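Local atomic coordinates of apical membrane antigen 1 (Neospora caninum, PDB entry 4APL), a protein that probably takes part in host cell invasion at the moving junction that this apicomplexan parasite forms with the cell it enters. Residues N12-L23 with K330-D338; G41-R52 with W295-H304. All coordinates share one frame; numbering follows the deposited sequence.

Interaction 1. Residues N12-L23 with K330-D338; sequences NPFQTPELKAFL and KAPDCLVSD
Phe14 lays one face of its ring against the backbone running from Cys334 into Leu335, part of strand 334-338. With chi1 at -70°, CG stands opposite its own carbonyl carbon, and the side chain can be followed outward along the strand. CB lies 4.0 Å from the carbonyl O of Asp333. CG comes next to Cys334 CA, whose C-H meets the ring off-centre in a CH-pi contact. CD2 touches Cys334 CB at 3.6 Å, and CE2 lies 3.3 Å from Leu335 N, which sits above the ring face toward its rim. CZ reaches Leu335 CB at 3.6 Å. Crossing Leu335 at about a right angle, the flat ring can cover backbone with one face while its rim meets CB, CG and CD1 of the leucine. Leu23, on helix 17-24, slides past Leu335 in the opposite direction, and its branched end divides: CD1 approaches Leu335 CG at 4.0 Å, CD2 rests on the peptide between Asp333 and Cys334. Cys334 is held from elsewhere by its disulfide to Cys245, and strand 334-338 pairs with strand 235-241. These contacts rest on carbon atoms of Phe14, Leu23 and Leu335, consistent with an N-terminal segment held largely by burial and shape.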
loop_
_atom_site.group_PDB
_atom_site.type_symbol
_atom_site.label_atom_id
_atom_site.label_comp_id
_atom_site.label_asym_id
_atom_site.label_seq_id
_atom_site.Cartn_x
_atom_site.Cartn_y
_atom_site.Cartn_z
ATOM N N ASN A 12 -21.100 -6.288 -18.410
ATOM C CA ASN A 12 -20.337 -6.518 -17.187
ATOM C C ASN A 12 -21.182 -6.658 -15.922
ATOM O O ASN A 12 -21.648 -5.665 -15.358
ATOM C CB ASN A 12 -19.372 -5.346 -17.010
ATOM C CG ASN A 12 -18.226 -5.660 -16.076
ATOM O OD1 ASN A 12 -17.190 -4.998 -16.121
ATOM N ND2 ASN A 12 -18.404 -6.664 -15.217
ATOM N N PRO A 13 -21.333 -7.890 -15.427
ATOM C CA PRO A 13 -22.166 -8.055 -14.243
ATOM C C PRO A 13 -21.636 -7.259 -13.060
ATOM O O PRO A 13 -22.347 -7.082 -12.074
ATOM C CB PRO A 13 -22.098 -9.563 -13.963
ATOM C CG PRO A 13 -20.933 -10.069 -14.743
ATOM C CD PRO A 13 -20.801 -9.169 -15.928
ATOM N N PHE A 14 -20.399 -6.780 -13.168
ATOM C CA PHE A 14 -19.754 -6.029 -12.083
ATOM C C PHE A 14 -19.881 -4.534 -12.300
ATOM O O PHE A 14 -19.324 -3.751 -11.540
ATOM C CB PHE A 14 -18.265 -6.367 -11.978
ATOM C CG PHE A 14 -17.981 -7.753 -11.484
ATOM C CD1 PHE A 14 -17.903 -8.016 -10.129
ATOM C CD2 PHE A 14 -17.741 -8.782 -12.377
ATOM C CE1 PHE A 14 -17.631 -9.289 -9.667
ATOM C CE2 PHE A 14 -17.464 -10.058 -11.929
ATOM C CZ PHE A 14 -17.408 -10.313 -10.569
ATOM N N GLN A 15 -20.574 -4.137 -13.362
ATOM C CA GLN A 15 -20.778 -2.720 -13.629
ATOM C C GLN A 15 -21.993 -2.166 -12.876
ATOM O O GLN A 15 -22.297 -0.980 -12.960
ATOM C CB GLN A 15 -20.867 -2.451 -15.140
ATOM C CG GLN A 15 -20.418 -1.055 -15.563
ATOM C CD GLN A 15 -18.990 -0.733 -15.147
ATOM O OE1 GLN A 15 -18.135 -1.608 -15.101
ATOM N NE2 GLN A 15 -18.726 0.532 -14.857
ATOM N N THR A 16 -22.661 -3.016 -12.104
ATOM C CA THR A 16 -23.722 -2.560 -11.217
ATOM C C THR A 16 -23.181 -1.467 -10.277
ATOM O O THR A 16 -21.969 -1.385 -10.076
ATOM C CB THR A 16 -24.344 -3.739 -10.439
ATOM O OG1 THR A 16 -25.711 -3.447 -10.153
ATOM C CG2 THR A 16 -23.632 -3.995 -9.136
ATOM N N PRO A 17 -24.064 -0.580 -9.761
ATOM C CA PRO A 17 -23.631 0.474 -8.835
ATOM C C PRO A 17 -22.911 -0.071 -7.617
ATOM O O PRO A 17 -21.857 0.439 -7.249
ATOM C CB PRO A 17 -24.950 1.121 -8.410
ATOM C CG PRO A 17 -25.825 0.965 -9.604
ATOM C CD PRO A 17 -25.464 -0.374 -10.192
ATOM N N GLU A 18 -23.473 -1.108 -7.009
ATOM C CA GLU A 18 -22.927 -1.664 -5.775
ATOM C C GLU A 18 -21.607 -2.382 -6.036
ATOM O O GLU A 18 -20.707 -2.371 -5.197
ATOM C CB GLU A 18 -23.933 -2.618 -5.135
ATOM C CG GLU A 18 -23.686 -2.899 -3.664
ATOM C CD GLU A 18 -24.693 -3.879 -3.091
ATOM O OE1 GLU A 18 -25.898 -3.767 -3.424
ATOM O OE2 GLU A 18 -24.282 -4.763 -2.306
ATOM N N LEU A 19 -21.504 -2.993 -7.211
ATOM C CA LEU A 19 -20.326 -3.749 -7.599
ATOM C C LEU A 19 -19.209 -2.833 -8.112
ATOM O O LEU A 19 -18.037 -3.054 -7.798
ATOM C CB LEU A 19 -20.701 -4.794 -8.649
ATOM C CG LEU A 19 -20.440 -6.276 -8.352
ATOM C CD1 LEU A 19 -19.869 -6.516 -6.964
ATOM C CD2 LEU A 19 -21.692 -7.107 -8.579
ATOM N N LYS A 20 -19.571 -1.793 -8.866
ATOM C CA LYS A 20 -18.606 -0.781 -9.322
ATOM C C LYS A 20 -17.888 -0.062 -8.175
ATOM O O LYS A 20 -16.683 0.164 -8.236
ATOM C CB LYS A 20 -19.263 0.244 -10.250
ATOM C CG LYS A 20 -18.282 1.033 -11.114
ATOM C CD LYS A 20 -18.973 2.107 -11.953
ATOM C CE LYS A 20 -20.437 1.764 -12.228
ATOM N NZ LYS A 20 -21.047 2.560 -13.335
ATOM N N ALA A 21 -18.622 0.305 -7.132
ATOM C CA ALA A 21 -17.990 0.871 -5.945
ATOM C C ALA A 21 -17.032 -0.141 -5.318
ATOM O O ALA A 21 -15.960 0.214 -4.841
ATOM C CB ALA A 21 -19.039 1.310 -4.935
ATOM N N PHE A 22 -17.427 -1.409 -5.324
ATOM C CA PHE A 22 -16.609 -2.457 -4.740
ATOM C C PHE A 22 -15.279 -2.548 -5.479
ATOM O O PHE A 22 -14.224 -2.338 -4.896
ATOM C CB PHE A 22 -17.341 -3.798 -4.796
ATOM C CG PHE A 22 -16.638 -4.899 -4.071
ATOM C CD1 PHE A 22 -16.612 -4.928 -2.685
ATOM C CD2 PHE A 22 -15.990 -5.908 -4.775
ATOM C CE1 PHE A 22 -15.954 -5.945 -2.013
ATOM C CE2 PHE A 22 -15.338 -6.932 -4.108
ATOM C CZ PHE A 22 -15.315 -6.948 -2.724
ATOM N N LEU A 23 -15.344 -2.830 -6.775
ATOM C CA LEU A 23 -14.154 -2.903 -7.597
ATOM C C LEU A 23 -13.314 -1.614 -7.547
ATOM O O LEU A 23 -12.090 -1.671 -7.438
ATOM C CB LEU A 23 -14.540 -3.278 -9.029
ATOM C CG LEU A 23 -14.516 -4.776 -9.398
ATOM C CD1 LEU A 23 -14.623 -5.719 -8.207
ATOM C CD2 LEU A 23 -15.579 -5.116 -10.428
ATOM N N LYS A 330 -3.370 -2.641 -14.557
ATOM C CA LYS A 330 -4.770 -2.354 -14.869
ATOM C C LYS A 330 -5.700 -2.557 -13.685
ATOM O O LYS A 330 -6.010 -3.687 -13.328
ATOM C CB LYS A 330 -5.241 -3.216 -16.043
ATOM C CG LYS A 330 -6.487 -2.688 -16.742
ATOM C CD LYS A 330 -6.148 -1.991 -18.058
ATOM C CE LYS A 330 -7.385 -1.465 -18.779
ATOM N NZ LYS A 330 -7.969 -0.257 -18.124
ATOM N N ALA A 331 -6.168 -1.463 -13.092
ATOM C CA ALA A 331 -7.104 -1.540 -11.971
ATOM C C ALA A 331 -8.295 -2.418 -12.337
ATOM O O ALA A 331 -8.912 -2.214 -13.377
ATOM C CB ALA A 331 -7.570 -0.148 -11.581
ATOM N N PRO A 332 -8.610 -3.416 -11.498
ATOM C CA PRO A 332 -9.588 -4.417 -11.929
ATOM C C PRO A 332 -10.993 -3.843 -11.976
ATOM O O PRO A 332 -11.439 -3.230 -11.002
ATOM C CB PRO A 332 -9.503 -5.482 -10.838
ATOM C CG PRO A 332 -9.077 -4.734 -9.627
ATOM C CD PRO A 332 -8.250 -3.563 -10.079
ATOM N N ASP A 333 -11.667 -4.017 -13.111
ATOM C CA ASP A 333 -13.083 -3.687 -13.220
ATOM C C ASP A 333 -13.991 -4.920 -13.370
ATOM O O ASP A 333 -15.113 -4.817 -13.865
ATOM C CB ASP A 333 -13.325 -2.670 -14.350
ATOM C CG ASP A 333 -12.736 -3.109 -15.688
ATOM O OD1 ASP A 333 -12.545 -4.322 -15.900
ATOM O OD2 ASP A 333 -12.478 -2.232 -16.542
ATOM N N CYS A 334 -13.496 -6.081 -12.953
ATOM C CA CYS A 334 -14.328 -7.282 -12.857
ATOM C C CYS A 334 -13.561 -8.423 -12.191
ATOM O O CYS A 334 -12.388 -8.264 -11.858
ATOM C CB CYS A 334 -14.873 -7.699 -14.232
ATOM S SG CYS A 334 -13.619 -8.101 -15.471
ATOM N N LEU A 335 -14.213 -9.564 -11.982
ATOM C CA LEU A 335 -13.553 -10.684 -11.313
ATOM C C LEU A 335 -13.834 -12.027 -11.975
ATOM O O LEU A 335 -14.957 -12.292 -12.412
ATOM C CB LEU A 335 -13.949 -10.750 -9.835
ATOM C CG LEU A 335 -13.753 -9.510 -8.966
ATOM C CD1 LEU A 335 -14.394 -9.722 -7.601
ATOM C CD2 LEU A 335 -12.278 -9.175 -8.823
ATOM N N VAL A 336 -12.810 -12.878 -12.010
ATOM C CA VAL A 336 -12.951 -14.281 -12.401
ATOM C C VAL A 336 -12.895 -15.171 -11.149
ATOM O O VAL A 336 -11.885 -15.199 -10.439
ATOM C CB VAL A 336 -11.834 -14.694 -13.387
ATOM C CG1 VAL A 336 -11.977 -16.151 -13.793
ATOM C CG2 VAL A 336 -11.843 -13.798 -14.612
ATOM N N SER A 337 -13.989 -15.858 -10.838
ATOM C CA SER A 337 -14.022 -16.606 -9.577
ATOM C C SER A 337 -13.127 -17.836 -9.662
ATOM O O SER A 337 -13.111 -18.508 -10.691
ATOM C CB SER A 337 -15.450 -16.958 -9.135
ATOM O OG SER A 337 -16.225 -17.428 -10.211
ATOM N N ASP A 338 -12.345 -18.079 -8.606
ATOM C CA ASP A 338 -11.308 -19.119 -8.594
ATOM C C ASP A 338 -10.927 -19.423 -7.148
ATOM O O ASP A 338 -10.318 -18.596 -6.479
ATOM C CB ASP A 338 -10.084 -18.651 -9.397
ATOM C CG ASP A 338 -8.875 -19.582 -9.260
ATOM O OD1 ASP A 338 -8.853 -20.453 -8.353
ATOM O OD2 ASP A 338 -7.921 -19.405 -10.051
#

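Interaction 2. Residues G41-R52 with W295-H304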
loop_
_atom_site.group_PDB
_atom_site.type_symbol
_atom_site.label_atom_id
_atom_site.label_comp_id
_atom_site.label_asym_id
_atom_site.label_seq_id
_atom_site.Cartn_x
_atom_site.Cartn_y
_atom_site.Cartn_z
ATOM N N GLY A 41 3.631 12.731 -2.650
ATOM C CA GLY A 41 2.710 13.230 -3.658
ATOM C C GLY A 41 2.275 14.669 -3.460
ATOM O O GLY A 41 1.589 15.229 -4.303
ATOM N N GLN A 42 2.672 15.275 -2.351
ATOM C CA GLN A 42 2.373 16.679 -2.127
ATOM C C GLN A 42 3.646 17.460 -1.796
ATOM O O GLN A 42 4.667 16.864 -1.474
ATOM C CB GLN A 42 1.316 16.835 -1.026
ATOM C CG GLN A 42 -0.115 16.688 -1.524
ATOM C CD GLN A 42 -1.076 16.230 -0.439
ATOM O OE1 GLN A 42 -0.777 16.322 0.749
ATOM N NE2 GLN A 42 -2.225 15.702 -0.845
ATOM N N ASP A 43 3.586 18.786 -1.929
ATOM C CA ASP A 43 4.688 19.672 -1.528
ATOM C C ASP A 43 4.183 20.806 -0.620
ATOM O O ASP A 43 3.198 21.484 -0.933
ATOM C CB ASP A 43 5.412 20.259 -2.754
ATOM C CG ASP A 43 5.922 19.187 -3.723
ATOM O OD1 ASP A 43 6.466 18.154 -3.270
ATOM O OD2 ASP A 43 5.800 19.392 -4.950
ATOM N N LYS A 44 4.856 21.002 0.512
ATOM C CA LYS A 44 4.491 22.067 1.430
ATOM C C LYS A 44 5.656 23.014 1.642
ATOM O O LYS A 44 6.814 22.612 1.561
ATOM C CB LYS A 44 4.042 21.495 2.770
ATOM C CG LYS A 44 2.952 20.452 2.649
ATOM C CD LYS A 44 1.572 21.062 2.476
ATOM C CE LYS A 44 0.618 19.992 1.971
ATOM N NZ LYS A 44 -0.765 20.113 2.503
ATOM N N GLU A 45 5.338 24.277 1.911
ATOM C CA GLU A 45 6.350 25.272 2.230
ATOM C C GLU A 45 6.607 25.288 3.730
ATOM O O GLU A 45 5.674 25.398 4.517
ATOM C CB GLU A 45 5.895 26.654 1.763
ATOM C CG GLU A 45 7.003 27.504 1.165
ATOM C CD GLU A 45 6.908 28.959 1.577
ATOM O OE1 GLU A 45 5.894 29.338 2.209
ATOM O OE2 GLU A 45 7.853 29.720 1.270
ATOM N N VAL A 46 7.868 25.131 4.120
ATOM C CA VAL A 46 8.281 25.330 5.509
ATOM C C VAL A 46 9.526 26.219 5.548
ATOM O O VAL A 46 10.518 25.937 4.867
ATOM C CB VAL A 46 8.568 23.989 6.222
ATOM C CG1 VAL A 46 9.182 24.216 7.593
ATOM C CG2 VAL A 46 7.296 23.176 6.346
ATOM N N ASP A 47 9.450 27.310 6.310
ATOM C CA ASP A 47 10.564 28.250 6.454
ATOM C C ASP A 47 11.134 28.719 5.125
ATOM O O ASP A 47 12.349 28.796 4.967
ATOM C CB ASP A 47 11.687 27.623 7.279
ATOM C CG ASP A 47 11.247 27.265 8.678
ATOM O OD1 ASP A 47 10.333 27.936 9.208
ATOM O OD2 ASP A 47 11.822 26.315 9.251
ATOM N N GLY A 48 10.262 29.014 4.165
ATOM C CA GLY A 48 10.711 29.508 2.871
ATOM C C GLY A 48 10.902 28.420 1.836
ATOM O O GLY A 48 10.500 28.584 0.685
ATOM N N LYS A 49 11.506 27.304 2.245
ATOM C CA LYS A 49 11.772 26.179 1.342
ATOM C C LYS A 49 10.554 25.280 1.109
ATOM O O LYS A 49 9.641 25.215 1.933
ATOM C CB LYS A 49 12.955 25.344 1.847
ATOM C CG LYS A 49 14.330 25.894 1.482
ATOM C CD LYS A 49 15.452 25.058 2.087
ATOM C CE LYS A 49 16.742 25.862 2.218
ATOM N NZ LYS A 49 17.436 25.620 3.519
ATOM N N LEU A 50 10.569 24.578 -0.021
ATOM C CA LEU A 50 9.466 23.725 -0.459
ATOM C C LEU A 50 9.872 22.249 -0.334
ATOM O O LEU A 50 10.925 21.835 -0.829
ATOM C CB LEU A 50 9.124 24.052 -1.918
ATOM C CG LEU A 50 7.682 24.023 -2.426
ATOM C CD1 LEU A 50 6.697 24.470 -1.364
ATOM C CD2 LEU A 50 7.571 24.923 -3.639
ATOM N N TYR A 51 9.037 21.455 0.330
ATOM C CA TYR A 51 9.411 20.089 0.687
ATOM C C TYR A 51 8.399 19.092 0.198
ATOM O O TYR A 51 7.198 19.382 0.143
ATOM C CB TYR A 51 9.549 19.948 2.194
ATOM C CG TYR A 51 10.672 20.772 2.757
ATOM C CD1 TYR A 51 11.974 20.290 2.762
ATOM C CD2 TYR A 51 10.435 22.044 3.265
ATOM C CE1 TYR A 51 13.009 21.044 3.281
ATOM C CE2 TYR A 51 11.465 22.807 3.781
ATOM C CZ TYR A 51 12.749 22.303 3.786
ATOM O OH TYR A 51 13.773 23.063 4.281
ATOM N N ARG A 52 8.886 17.906 -0.139
ATOM C CA ARG A 52 8.007 16.830 -0.568
ATOM C C ARG A 52 7.291 16.219 0.630
ATOM O O ARG A 52 7.804 16.246 1.747
ATOM C CB ARG A 52 8.785 15.787 -1.362
ATOM C CG ARG A 52 9.387 16.355 -2.633
ATOM C CD ARG A 52 9.787 15.263 -3.601
ATOM N NE ARG A 52 8.653 14.773 -4.382
ATOM C CZ ARG A 52 8.716 13.729 -5.202
ATOM N NH1 ARG A 52 9.859 13.064 -5.344
ATOM N NH2 ARG A 52 7.641 13.341 -5.875
ATOM N N TRP A 295 13.685 15.666 5.396
ATOM C CA TRP A 295 12.673 15.657 4.334
ATOM C C TRP A 295 13.299 15.809 2.980
ATOM O O TRP A 295 14.318 16.478 2.842
ATOM C CB TRP A 295 11.657 16.782 4.530
ATOM C CG TRP A 295 11.099 16.917 5.926
ATOM C CD1 TRP A 295 10.831 15.903 6.844
ATOM C CD2 TRP A 295 10.684 18.151 6.598
ATOM N NE1 TRP A 295 10.320 16.414 8.007
ATOM C CE2 TRP A 295 10.200 17.753 7.929
ATOM C CE3 TRP A 295 10.673 19.498 6.249
ATOM C CZ2 TRP A 295 9.734 18.676 8.849
ATOM C CZ3 TRP A 295 10.199 20.420 7.188
ATOM C CH2 TRP A 295 9.746 20.015 8.457
ATOM N N PRO A 296 12.685 15.211 1.947
ATOM C CA PRO A 296 13.144 15.477 0.585
ATOM C C PRO A 296 12.760 16.880 0.143
ATOM O O PRO A 296 11.712 17.399 0.534
ATOM C CB PRO A 296 12.388 14.440 -0.264
ATOM C CG PRO A 296 11.882 13.426 0.700
ATOM C CD PRO A 296 11.644 14.169 1.982
ATOM N N VAL A 297 13.602 17.469 -0.693
ATOM C CA VAL A 297 13.352 18.785 -1.249
ATOM C C VAL A 297 12.520 18.670 -2.522
ATOM O O VAL A 297 12.514 17.629 -3.175
ATOM C CB VAL A 297 14.690 19.489 -1.558
ATOM C CG1 VAL A 297 14.469 20.944 -1.966
ATOM C CG2 VAL A 297 15.611 19.404 -0.348
ATOM N N HIS A 298 11.796 19.735 -2.854
ATOM C CA HIS A 298 11.146 19.870 -4.158
ATOM C C HIS A 298 12.171 20.084 -5.241
ATOM O O HIS A 298 13.186 20.744 -5.019
ATOM C CB HIS A 298 10.160 21.037 -4.119
ATOM C CG HIS A 298 9.512 21.347 -5.449
ATOM N ND1 HIS A 298 8.184 21.265 -5.639
ATOM C CD2 HIS A 298 10.054 21.792 -6.655
ATOM C CE1 HIS A 298 7.890 21.618 -6.909
ATOM N NE2 HIS A 298 9.037 21.930 -7.530
ATOM N N GLU A 299 11.934 19.486 -6.409
ATOM C CA GLU A 299 12.687 19.789 -7.635
ATOM C C GLU A 299 11.695 19.949 -8.783
ATOM O O GLU A 299 10.539 19.543 -8.659
ATOM C CB GLU A 299 13.682 18.672 -7.969
ATOM C CG GLU A 299 14.639 18.301 -6.844
ATOM C CD GLU A 299 14.575 16.821 -6.496
ATOM O OE1 GLU A 299 15.124 15.992 -7.262
ATOM O OE2 GLU A 299 13.967 16.486 -5.452
ATOM N N LYS A 300 12.145 20.516 -9.901
ATOM C CA LYS A 300 11.227 21.007 -10.935
ATOM C C LYS A 300 10.417 19.913 -11.641
ATOM O O LYS A 300 9.278 20.148 -12.052
ATOM C CB LYS A 300 11.964 21.878 -11.959
ATOM C CG LYS A 300 11.191 23.120 -12.389
ATOM C CD LYS A 300 10.454 22.923 -13.709
ATOM C CE LYS A 300 9.489 24.074 -13.988
ATOM N NZ LYS A 300 8.852 24.000 -15.336
ATOM N N ASP A 301 10.988 18.715 -11.751
ATOM C CA ASP A 301 10.438 17.682 -12.634
ATOM C C ASP A 301 10.132 16.358 -11.920
ATOM O O ASP A 301 9.857 15.342 -12.569
ATOM C CB ASP A 301 11.416 17.422 -13.777
ATOM C CG ASP A 301 12.782 16.969 -13.276
ATOM O OD1 ASP A 301 13.059 17.132 -12.062
ATOM O OD2 ASP A 301 13.579 16.452 -14.094
ATOM N N GLN A 302 10.195 16.370 -10.591
ATOM C CA GLN A 302 10.047 15.154 -9.788
ATOM C C GLN A 302 8.757 14.408 -10.120
ATOM O O GLN A 302 7.734 15.031 -10.387
ATOM C CB GLN A 302 10.069 15.509 -8.305
ATOM C CG GLN A 302 8.978 16.489 -7.912
ATOM C CD GLN A 302 9.249 17.168 -6.587
ATOM O OE1 GLN A 302 8.378 17.854 -6.045
ATOM N NE2 GLN A 302 10.460 16.990 -6.058
ATOM N N PRO A 303 8.797 13.067 -10.091
ATOM C CA PRO A 303 7.629 12.280 -10.479
ATOM C C PRO A 303 6.507 12.295 -9.434
ATOM O O PRO A 303 6.767 12.140 -8.241
ATOM C CB PRO A 303 8.194 10.866 -10.632
ATOM C CG PRO A 303 9.385 10.829 -9.737
ATOM C CD PRO A 303 9.947 12.222 -9.716
ATOM N N HIS A 304 5.281 12.537 -9.889
ATOM C CA HIS A 304 4.092 12.164 -9.140
ATOM C C HIS A 304 3.377 11.085 -9.900
ATOM O O HIS A 304 2.848 11.314 -10.994
ATOM C CB HIS A 304 3.169 13.358 -8.913
ATOM C CG HIS A 304 3.696 14.361 -7.905
ATOM N ND1 HIS A 304 3.063 15.524 -7.642
ATOM C CD2 HIS A 304 4.842 14.347 -7.102
ATOM C CE1 HIS A 304 3.760 16.215 -6.713
ATOM N NE2 HIS A 304 4.850 15.496 -6.386
#
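Tyr51 and Trp295 meet in a T-shaped stack where the beta hairpin 42-53, closed by a type I' turn at Val46 to Lys49, receives the irregular segment 295-304. The edge of Trp295 points at the face of Tyr51, with CE3 over the ring centre, 3.7 Å from Tyr51 CG, and the planes at 82°. Val46 CG1 fits at the indole edge, 4.0 Å from Trp295 CZ3, and Tyr154 stacks on the same tryptophan, so a broad aromatic suits this place between neighbours.

Beyond the rings the backbones form a single bridge, Tyr51 with Val297. Arg52 N donates to Pro296 O at 2.9 Å and His298 N to Leu50 O at 3.0 Å, both nearly straight at 164°. Proline has no N-H to give, but its carbonyl is used here. The long, buried side chain of Arg52 bends at chi3 (82°), which brings the guanidinium face against Gln302, the two chains sliding past each other in opposite directions; CB of that glutamine lies over its centre. Arg52 NH2 donates to Pro303 O at 2.8 Å, tilted somewhat out of the guanidinium plane, and NH1 has a further partner in Asp278 O.

The surface side is looser. Val297 points away from the hairpin. Besides the backbone bond, Leu50 CB lies 3.9 Å from His298 CB, and Leu50 CD2 lies over one face of the imidazole. A weak hydrogen bond from His298 ND1 to Asp43 OD2 spans 3.1 Å. His304 turns its ring edge to the guanidinium of Arg52, and over its face Gly41 CA makes a CH-pi contact, 4.2 Å from the ring centroid.

In the fold
The two interactions lie far apart in this three-domain ectodomain fragment, with centres about 37 Å apart and nearest atoms about 16 Å apart, and they do not touch. In chain order the first halves come early, helix 17-24 and then strand 42-46, while their partners come in the reverse order, 295-304 before 330-338; interaction 2 is therefore enclosed in sequence by interaction 1. They share no sheet: interaction 1 packs on the edge strand 334-338 of a three-stranded antiparallel sheet, whereas interaction 2 joins a two-stranded hairpin to a long connection before strand 312-317. The N-terminal region is thus tied at two separate places to much later parts of the chain.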